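Local atomic coordinates of pectate lyase/Amb allergen (Acidovorax citrulli, PDB entry 4HWV), a protein that binds calcium and probably cleaves pectate, a plant cell-wall polysaccharide, as a secreted enzyme. Residues Ser235-Asp240 with Asn288-Ser293; Asp310-Asp315 with Ala405-Asp410. All blocks are in the same frame, centred on the assembly; numbering follows the deposited sequence.

Interaction 1: residues Ser235-Asp240 with Asn288-Ser293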
loop_
_atom_site.group_PDB
_atom_site.type_symbol
_atom_site.label_atom_id
_atom_site.label_comp_id
_atom_site.label_asym_id
_atom_site.label_seq_id
_atom_site.Cartn_x
_atom_site.Cartn_y
_atom_site.Cartn_z
ATOM N N SER A 235 -2.614 27.302 18.027
ATOM C CA SER A 235 -2.049 27.134 19.362
ATOM C C SER A 235 -2.948 26.184 20.142
ATOM O O SER A 235 -4.173 26.274 20.015
ATOM C CB SER A 235 -2.031 28.478 20.090
ATOM O OG SER A 235 -1.561 28.338 21.419
ATOM N N HIS A 236 -2.363 25.322 20.974
ATOM C CA HIS A 236 -3.124 24.407 21.857
ATOM C C HIS A 236 -3.817 23.303 21.072
ATOM O O HIS A 236 -5.009 23.374 20.749
ATOM C CB HIS A 236 -4.048 25.163 22.813
ATOM C CG HIS A 236 -3.302 25.821 23.917
ATOM N ND1 HIS A 236 -2.814 27.102 23.825
ATOM C CD2 HIS A 236 -2.884 25.345 25.109
ATOM C CE1 HIS A 236 -2.179 27.411 24.941
ATOM N NE2 HIS A 236 -2.193 26.357 25.732
ATOM N N VAL A 237 -3.006 22.307 20.731
ATOM C CA VAL A 237 -3.394 21.242 19.819
ATOM C C VAL A 237 -2.963 19.917 20.428
ATOM O O VAL A 237 -1.791 19.756 20.778
ATOM C CB VAL A 237 -2.717 21.417 18.427
ATOM C CG1 VAL A 237 -3.049 20.249 17.517
ATOM C CG2 VAL A 237 -3.134 22.743 17.772
ATOM N N TRP A 238 -3.909 18.988 20.549
ATOM C CA TRP A 238 -3.643 17.685 21.131
ATOM C C TRP A 238 -3.997 16.612 20.099
ATOM O O TRP A 238 -5.170 16.470 19.699
ATOM C CB TRP A 238 -4.467 17.495 22.410
ATOM C CG TRP A 238 -4.159 16.209 23.144
ATOM C CD1 TRP A 238 -2.932 15.613 23.303
ATOM C CD2 TRP A 238 -5.109 15.358 23.807
ATOM N NE1 TRP A 238 -3.062 14.461 24.041
ATOM C CE2 TRP A 238 -4.386 14.279 24.367
ATOM C CE3 TRP A 238 -6.510 15.409 23.993
ATOM C CZ2 TRP A 238 -5.014 13.241 25.070
ATOM C CZ3 TRP A 238 -7.121 14.380 24.709
ATOM C CH2 TRP A 238 -6.381 13.309 25.217
ATOM N N ILE A 239 -2.965 15.896 19.655
ATOM C CA ILE A 239 -3.101 14.864 18.641
ATOM C C ILE A 239 -2.769 13.563 19.344
ATOM O O ILE A 239 -1.604 13.295 19.663
ATOM C CB ILE A 239 -2.127 15.142 17.471
ATOM C CG1 ILE A 239 -2.532 16.452 16.781
ATOM C CG2 ILE A 239 -2.063 13.957 16.512
ATOM C CD1 ILE A 239 -1.437 17.035 15.889
ATOM N N ASP A 240 -3.806 12.768 19.604
ATOM C CA ASP A 240 -3.679 11.636 20.514
ATOM C C ASP A 240 -4.329 10.359 19.973
ATOM O O ASP A 240 -5.466 10.385 19.488
ATOM C CB ASP A 240 -4.353 11.998 21.848
ATOM C CG ASP A 240 -4.359 10.839 22.830
ATOM O OD1 ASP A 240 -3.304 10.538 23.439
ATOM O OD2 ASP A 240 -5.441 10.220 22.984
ATOM N N ASN A 288 1.970 26.298 18.003
ATOM C CA ASN A 288 2.518 26.375 19.351
ATOM C C ASN A 288 1.667 25.581 20.326
ATOM O O ASN A 288 0.473 25.385 20.094
ATOM C CB ASN A 288 2.608 27.841 19.807
ATOM C CG ASN A 288 3.667 28.062 20.865
ATOM O OD1 ASN A 288 4.528 27.215 21.090
ATOM N ND2 ASN A 288 3.609 29.217 21.527
ATOM N N TYR A 289 2.285 25.123 21.409
ATOM C CA TYR A 289 1.596 24.331 22.435
ATOM C C TYR A 289 0.905 23.104 21.832
ATOM O O TYR A 289 -0.309 22.916 21.965
ATOM C CB TYR A 289 0.633 25.199 23.264
ATOM C CG TYR A 289 1.318 26.344 23.985
ATOM C CD1 TYR A 289 2.202 26.110 25.034
ATOM C CD2 TYR A 289 1.063 27.662 23.640
ATOM C CE1 TYR A 289 2.818 27.153 25.702
ATOM C CE2 TYR A 289 1.685 28.712 24.306
ATOM C CZ TYR A 289 2.564 28.443 25.331
ATOM O OH TYR A 289 3.173 29.478 26.005
ATOM N N VAL A 290 1.711 22.248 21.216
ATOM C CA VAL A 290 1.210 21.065 20.539
ATOM C C VAL A 290 1.733 19.846 21.267
ATOM O O VAL A 290 2.920 19.763 21.577
ATOM C CB VAL A 290 1.728 21.031 19.083
ATOM C CG1 VAL A 290 1.184 19.812 18.337
ATOM C CG2 VAL A 290 1.382 22.345 18.376
ATOM N N THR A 291 0.850 18.889 21.519
ATOM C CA THR A 291 1.267 17.588 22.047
ATOM C C THR A 291 0.806 16.478 21.122
ATOM O O THR A 291 -0.380 16.420 20.759
ATOM C CB THR A 291 0.709 17.350 23.457
ATOM O OG1 THR A 291 1.330 18.290 24.342
ATOM C CG2 THR A 291 1.003 15.921 23.941
ATOM N N LEU A 292 1.740 15.600 20.753
ATOM C CA LEU A 292 1.422 14.385 20.011
ATOM C C LEU A 292 1.692 13.208 20.945
ATOM O O LEU A 292 2.846 12.951 21.298
ATOM C CB LEU A 292 2.289 14.279 18.748
ATOM C CG LEU A 292 2.152 15.455 17.788
ATOM C CD1 LEU A 292 3.231 16.505 18.041
ATOM C CD2 LEU A 292 2.216 14.973 16.352
ATOM N N SER A 293 0.630 12.520 21.366
ATOM C CA SER A 293 0.736 11.473 22.374
ATOM C C SER A 293 0.094 10.180 21.879
ATOM O O SER A 293 -0.963 10.199 21.235
ATOM C CB SER A 293 0.068 11.928 23.674
ATOM O OG SER A 293 -1.268 12.353 23.439
#
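Ser293 OG links two side chains of the neighbouring strand: it donates to Asp240 OD1 at 2.7 Å, on the lone pair anti to OD2, and accepts the indole N-H of Trp238 NE1 at 2.8 Å. The indole bond is bent, 137° at the hydrogen, with the hydroxyl 29° out of the ring plane. Serine suits this place because its short hydroxyl can donate and accept at once; chi1 of 54° sets OG between the backbone N and the carbonyl carbon. Asp240 CB lies over the indole, 3.3 Å above its plane toward the rim.

At the other end, where both chains turn a corner, His236 and Tyr289 lie side by side. Their planes are near parallel, but the rings are slid apart, and Tyr289 CB sits over the centre of the imidazole, a CH-pi contact of 3.8 Å.

Between these ends the backbones pair in parallel, in strict register. Ile239 N meets Thr291 O at 2.9 Å in an almost straight bond. Beta-branched Val237, Val290 and Ile239 favour the extended chain, and with Leu292 they form the apolar face, Ile239 and Leu292 both packing on Val281. This is the stacking of successive coils in the parallel beta-helix of pectate lyases.

Further out, Arg198 forms a salt bridge with Asp240 OD2, Asn294 ND2 binds OD1, and His29 O takes the hydrogen bond of His236 NE2. The buried carboxylate is thus held through both oxygens, and Arg198 would be expected to favour its ionised form.

Interaction 2: residues Asp310-Asp315 with Ala405-Asp410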
loop_
_atom_site.group_PDB
_atom_site.type_symbol
_atom_site.label_atom_id
_atom_site.label_comp_id
_atom_site.label_asym_id
_atom_site.label_seq_id
_atom_site.Cartn_x
_atom_site.Cartn_y
_atom_site.Cartn_z
ATOM N N ASP A 310 15.949 28.168 8.700
ATOM C CA ASP A 310 17.017 28.623 9.592
ATOM C C ASP A 310 16.953 30.117 9.863
ATOM O O ASP A 310 17.559 30.594 10.817
ATOM C CB ASP A 310 18.390 28.342 8.977
ATOM C CG ASP A 310 18.784 26.884 9.035
ATOM O OD1 ASP A 310 18.117 26.079 9.731
ATOM O OD2 ASP A 310 19.822 26.574 8.407
ATOM N N VAL A 311 16.270 30.875 9.009
ATOM C CA VAL A 311 16.328 32.328 9.138
ATOM C C VAL A 311 15.450 32.764 10.314
ATOM O O VAL A 311 14.264 32.433 10.348
ATOM C CB VAL A 311 15.817 33.015 7.856
ATOM C CG1 VAL A 311 15.895 34.522 8.015
ATOM C CG2 VAL A 311 16.605 32.562 6.642
ATOM N N PRO A 312 16.027 33.474 11.295
ATOM C CA PRO A 312 15.207 33.900 12.434
ATOM C C PRO A 312 14.266 35.027 12.053
ATOM O O PRO A 312 14.581 35.861 11.206
ATOM C CB PRO A 312 16.237 34.400 13.458
ATOM C CG PRO A 312 17.443 34.813 12.623
ATOM C CD PRO A 312 17.438 33.887 11.422
ATOM N N GLY A 313 13.107 35.051 12.686
ATOM C CA GLY A 313 12.144 36.100 12.420
ATOM C C GLY A 313 10.838 35.813 13.113
ATOM O O GLY A 313 10.500 34.655 13.386
ATOM N N ALA A 314 10.092 36.865 13.399
ATOM C CA ALA A 314 8.854 36.726 14.151
ATOM C C ALA A 314 7.819 35.845 13.457
ATOM O O ALA A 314 7.012 35.210 14.105
ATOM C CB ALA A 314 8.246 38.094 14.442
ATOM N N ASP A 315 7.858 35.821 12.135
ATOM C CA ASP A 315 6.906 35.044 11.342
ATOM C C ASP A 315 7.224 33.551 11.314
ATOM O O ASP A 315 6.414 32.734 11.735
ATOM C CB ASP A 315 6.852 35.556 9.896
ATOM C CG ASP A 315 6.352 36.980 9.787
ATOM O OD1 ASP A 315 7.022 37.899 10.302
ATOM O OD2 ASP A 315 5.294 37.199 9.162
ATOM N N ALA A 405 26.234 29.460 13.073
ATOM C CA ALA A 405 26.465 30.579 13.986
ATOM C C ALA A 405 26.007 31.920 13.454
ATOM O O ALA A 405 25.634 32.801 14.234
ATOM C CB ALA A 405 27.937 30.667 14.356
ATOM N N ALA A 406 26.021 32.103 12.148
ATOM C CA ALA A 406 25.619 33.408 11.617
ATOM C C ALA A 406 24.138 33.641 11.897
ATOM O O ALA A 406 23.715 34.740 12.306
ATOM C CB ALA A 406 25.918 33.497 10.127
ATOM N N ARG A 407 23.355 32.586 11.731
ATOM C CA ARG A 407 21.930 32.646 12.028
ATOM C C ARG A 407 21.660 32.853 13.517
ATOM O O ARG A 407 20.765 33.616 13.884
ATOM C CB ARG A 407 21.215 31.406 11.492
ATOM C CG ARG A 407 21.194 31.319 9.960
ATOM C CD ARG A 407 20.488 32.556 9.356
ATOM N NE ARG A 407 20.358 32.501 7.903
ATOM C CZ ARG A 407 20.849 33.416 7.069
ATOM N NH1 ARG A 407 21.516 34.467 7.533
ATOM N NH2 ARG A 407 20.672 33.280 5.765
ATOM N N THR A 408 22.462 32.220 14.371
ATOM C CA THR A 408 22.391 32.451 15.816
ATOM C C THR A 408 22.567 33.927 16.171
ATOM O O THR A 408 21.828 34.484 17.009
ATOM C CB THR A 408 23.454 31.614 16.550
ATOM O OG1 THR A 408 23.254 30.226 16.238
ATOM C CG2 THR A 408 23.364 31.826 18.084
ATOM N N GLN A 409 23.529 34.582 15.539
ATOM C CA GLN A 409 23.781 35.988 15.845
ATOM C C GLN A 409 22.681 36.887 15.286
ATOM O O GLN A 409 22.296 37.870 15.922
ATOM C CB GLN A 409 25.170 36.412 15.345
ATOM C CG GLN A 409 25.794 37.597 16.094
ATOM C CD GLN A 409 25.897 37.377 17.597
ATOM O OE1 GLN A 409 25.856 38.331 18.375
ATOM N NE2 GLN A 409 26.021 36.122 18.012
ATOM N N ASP A 410 22.167 36.550 14.107
ATOM C CA ASP A 410 21.015 37.262 13.539
ATOM C C ASP A 410 19.810 37.194 14.500
ATOM O O ASP A 410 19.101 38.178 14.746
ATOM C CB ASP A 410 20.632 36.665 12.175
ATOM C CG ASP A 410 21.696 36.890 11.095
ATOM O OD1 ASP A 410 22.617 37.711 11.299
ATOM O OD2 ASP A 410 21.595 36.236 10.024
#
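Val311 and Arg407 bring an irregular loop, 310-315, against the start of helix 405-414, residues 405-410, with their CA atoms 6.3 Å apart; the CA atoms of Pro312 and Asp410 follow at 6.8 Å. No hydrogen bond joins the two segments, so van der Waals packing carries the contact.

Pro312 makes the closest contacts. Its CG touches Asp410 CB and the carbonyl Arg407 O, each at 3.7 Å, while its CD meets Arg407 CD at 3.9 Å, the two side chains crossing at about a right angle. A compact apolar ring suits a place against the methylenes and backbone of a helix. Arg407 bends at chi2 (-59°), which brings CD within 3.8 Å of Asp310 O, and Val311 CG2 comes to 4.0 Å from Arg407 NE. Past the methylenes, NH1 forms a salt bridge of 3.1 Å with Asp410 OD2, one turn later in the same helix; the long arginine can thus pack with its methylenes and still pair its charge.

Asp310 OD1 forms a salt bridge with Arg342, and Tyr343 both hydrogen-bonds to Asp310 O and touches Pro312. The contact lies at the surface, where the loop between strands 302-306 and 324-327 meets helix 405-414, which follows strand 399-401.

In the fold
The two interactions come in series along the chain, with centres 25 Å apart and nearest atoms about 10 Å apart, so they do not touch. Interaction 1 lies in the wall of the beta-helix, where strands 237-240 and 290-293 stack between 192-198 and 324-327. Interaction 2 lies outside that wall: its loop leaves after strand 302-306 and returns to the coils at 324-327, beside 290-293, while its helix follows strand 399-401. Strands 302-306 and 399-401 are the outermost of one four-stranded parallel sheet. Interaction 1 therefore joins consecutive coils, whereas interaction 2 bridges chain segments several coils apart. Neither binds the calcium held by Asp227, Asp278 and Asp282.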